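Local atomic coordinates of acyl-coenzyme A oxidase acox-1.1 (Caenorhabditis elegans, PDB entry 5K3H), a protein that catalyses the FAD-dependent, oxygen-consuming desaturation of acyl-CoA thioesters to (2E)-enoyl-CoA, the first step of peroxisomal beta-oxidation. Residues Leu306-Asn311 / Trp618-Arg623. Numbering follows the deposited sequence.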
loop_
_atom_site.group_PDB
_atom_site.type_symbol
_atom_site.label_atom_id
_atom_site.label_comp_id
_atom_site.label_asym_id
_atom_site.label_seq_id
_atom_site.Cartn_x
_atom_site.Cartn_y
_atom_site.Cartn_z
ATOM N N LEU B 306 -3.793 -7.991 10.271
ATOM C CA LEU B 306 -4.971 -7.174 9.993
ATOM C C LEU B 306 -5.568 -6.681 11.285
ATOM O O LEU B 306 -5.862 -5.493 11.428
ATOM C CB LEU B 306 -5.990 -7.971 9.160
ATOM C CG LEU B 306 -7.273 -7.311 8.612
ATOM C CD1 LEU B 306 -7.023 -6.011 7.896
ATOM C CD2 LEU B 306 -8.021 -8.259 7.684
ATOM N N SER B 307 -5.638 -7.554 12.280
ATOM C CA SER B 307 -6.169 -7.152 13.576
ATOM C C SER B 307 -5.245 -6.146 14.282
ATOM O O SER B 307 -5.738 -5.222 14.945
ATOM C CB SER B 307 -6.423 -8.396 14.434
ATOM O OG SER B 307 -7.091 -8.060 15.649
ATOM N N TYR B 308 -3.912 -6.275 14.150
ATOM C CA TYR B 308 -3.035 -5.205 14.634
ATOM C C TYR B 308 -3.501 -3.867 14.103
ATOM O O TYR B 308 -3.698 -2.914 14.868
ATOM C CB TYR B 308 -1.575 -5.390 14.200
ATOM C CG TYR B 308 -0.746 -6.422 14.911
ATOM C CD1 TYR B 308 -1.113 -6.934 16.152
ATOM C CD2 TYR B 308 0.410 -6.918 14.310
ATOM C CE1 TYR B 308 -0.334 -7.908 16.774
ATOM C CE2 TYR B 308 1.192 -7.883 14.927
ATOM C CZ TYR B 308 0.811 -8.379 16.150
ATOM O OH TYR B 308 1.599 -9.345 16.749
ATOM N N ALA B 309 -3.655 -3.773 12.773
ATOM C CA ALA B 309 -3.971 -2.493 12.149
ATOM C C ALA B 309 -5.342 -1.982 12.576
ATOM O O ALA B 309 -5.514 -0.782 12.820
ATOM C CB ALA B 309 -3.886 -2.623 10.631
ATOM N N LEU B 310 -6.319 -2.880 12.728
ATOM C CA LEU B 310 -7.661 -2.423 13.075
ATOM C C LEU B 310 -7.755 -2.004 14.537
ATOM O O LEU B 310 -8.448 -1.029 14.861
ATOM C CB LEU B 310 -8.680 -3.516 12.749
ATOM C CG LEU B 310 -8.838 -3.761 11.242
ATOM C CD1 LEU B 310 -9.489 -5.120 11.014
ATOM C CD2 LEU B 310 -9.645 -2.657 10.619
ATOM N N ASN B 311 -7.049 -2.704 15.437
ATOM C CA ASN B 311 -6.932 -2.215 16.809
ATOM C C ASN B 311 -6.425 -0.771 16.812
ATOM O O ASN B 311 -6.960 0.097 17.513
ATOM C CB ASN B 311 -5.986 -3.110 17.602
ATOM C CG ASN B 311 -6.698 -4.295 18.266
ATOM O OD1 ASN B 311 -7.184 -4.185 19.385
ATOM N ND2 ASN B 311 -6.746 -5.440 17.570
ATOM N N TRP B 618 -8.580 -9.782 20.836
ATOM C CA TRP B 618 -7.335 -10.401 20.394
ATOM C C TRP B 618 -6.215 -10.242 21.419
ATOM O O TRP B 618 -5.176 -10.903 21.288
ATOM C CB TRP B 618 -6.926 -9.808 19.059
ATOM C CG TRP B 618 -7.851 -10.203 18.006
ATOM C CD1 TRP B 618 -9.133 -9.781 17.852
ATOM C CD2 TRP B 618 -7.588 -11.100 16.936
ATOM N NE1 TRP B 618 -9.698 -10.369 16.749
ATOM C CE2 TRP B 618 -8.762 -11.185 16.166
ATOM C CE3 TRP B 618 -6.472 -11.834 16.543
ATOM C CZ2 TRP B 618 -8.849 -11.972 15.023
ATOM C CZ3 TRP B 618 -6.563 -12.625 15.399
ATOM C CH2 TRP B 618 -7.746 -12.680 14.656
ATOM N N GLU B 619 -6.400 -9.339 22.382
ATOM C CA GLU B 619 -5.552 -9.162 23.551
ATOM C C GLU B 619 -4.078 -9.012 23.171
ATOM O O GLU B 619 -3.230 -9.843 23.499
ATOM C CB GLU B 619 -5.809 -10.303 24.533
ATOM C CG GLU B 619 -7.224 -10.217 25.069
ATOM C CD GLU B 619 -7.485 -11.191 26.154
ATOM O OE1 GLU B 619 -6.923 -12.311 26.096
ATOM O OE2 GLU B 619 -8.236 -10.836 27.077
ATOM N N PHE B 620 -3.803 -7.899 22.475
ATOM C CA PHE B 620 -2.441 -7.468 22.163
ATOM C C PHE B 620 -1.999 -6.412 23.170
ATOM O O PHE B 620 -2.618 -5.342 23.268
ATOM C CB PHE B 620 -2.348 -6.890 20.759
ATOM C CG PHE B 620 -2.812 -7.816 19.693
ATOM C CD1 PHE B 620 -2.330 -9.126 19.622
ATOM C CD2 PHE B 620 -3.708 -7.390 18.736
ATOM C CE1 PHE B 620 -2.748 -9.981 18.636
ATOM C CE2 PHE B 620 -4.133 -8.253 17.750
ATOM C CZ PHE B 620 -3.648 -9.547 17.711
ATOM N N SER B 621 -0.915 -6.695 23.891
ATOM C CA SER B 621 -0.326 -5.693 24.762
ATOM C C SER B 621 0.345 -4.600 23.927
ATOM O O SER B 621 0.625 -4.777 22.737
ATOM C CB SER B 621 0.690 -6.346 25.695
ATOM O OG SER B 621 1.833 -6.768 24.971
ATOM N N ASP B 622 0.589 -3.450 24.567
ATOM C CA ASP B 622 1.331 -2.373 23.914
ATOM C C ASP B 622 2.720 -2.830 23.518
ATOM O O ASP B 622 3.223 -2.460 22.446
ATOM C CB ASP B 622 1.427 -1.153 24.836
ATOM C CG ASP B 622 0.189 -0.324 24.816
ATOM O OD1 ASP B 622 -0.609 -0.560 23.882
ATOM O OD2 ASP B 622 -0.004 0.534 25.718
ATOM N N ARG B 623 3.361 -3.647 24.362
ATOM C CA ARG B 623 4.684 -4.139 24.002
ATOM C C ARG B 623 4.634 -4.947 22.708
ATOM O O ARG B 623 5.598 -4.942 21.936
ATOM C CB ARG B 623 5.276 -4.970 25.149
ATOM C CG ARG B 623 5.794 -4.127 26.368
ATOM C CD ARG B 623 6.675 -4.945 27.326
ATOM N NE ARG B 623 6.193 -6.328 27.341
ATOM C CZ ARG B 623 5.189 -6.774 28.101
ATOM N NH1 ARG B 623 4.560 -5.949 28.937
ATOM N NH2 ARG B 623 4.818 -8.046 28.025
HETATM O O HOH W 1 -5.952 -6.168 21.328
#
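Phe620 and Tyr308 both hold CG anti to the carbonyl carbon (chi1 -56° and -76°), a setting in which the two side chains cross at about a right angle, with the ring planes at 69°, whereas Ser307 has OG anti to its backbone N and so directed at Trp618. The aromatic pair is a T-shaped stack: the CD1-CE1 edge of Tyr308 meets one face of Phe620, the centroids lie 4.7 Å apart, and Tyr308 CE1 sits over the ring centre. On the opposite face of Phe620 lies the carbonyl oxygen of Trp618, displaced toward the rim. The ring's edge is lined by Ser307 OG, 3.6 Å from Phe620 CE2, and by Asn311 ND2, 3.8 Å from Phe620 CD2. Ser307 also covers the indole of Trp618, with CB in a CH-pi contact 4.0 Å from the centroid of the six-membered ring and OG over the same face. Asn311 ND2 donates to Ser307 O (2.8 Å) and to Leu615 O, which fixes the amide's rotation; its OD1 receives a water proton, and this water in turn accepts from Phe620 N. An alanine at Phe620 would remove the ring and would probably leave the Tyr308 edge without its aromatic partner and loosen the packing beside Ser307 and Asn311. Tyr308 OH reaches on to Glu624. The contact fits the turn between helices 590-616 and 622-625, where Ser621 is the N-cap, against helix 300-319, joining the C-alpha1 family region to the C-terminal acyl-CoA oxidase family region; helix 27-35 touches Trp618 and Phe620, and helices 338-367 and 382-408 pack on Leu306.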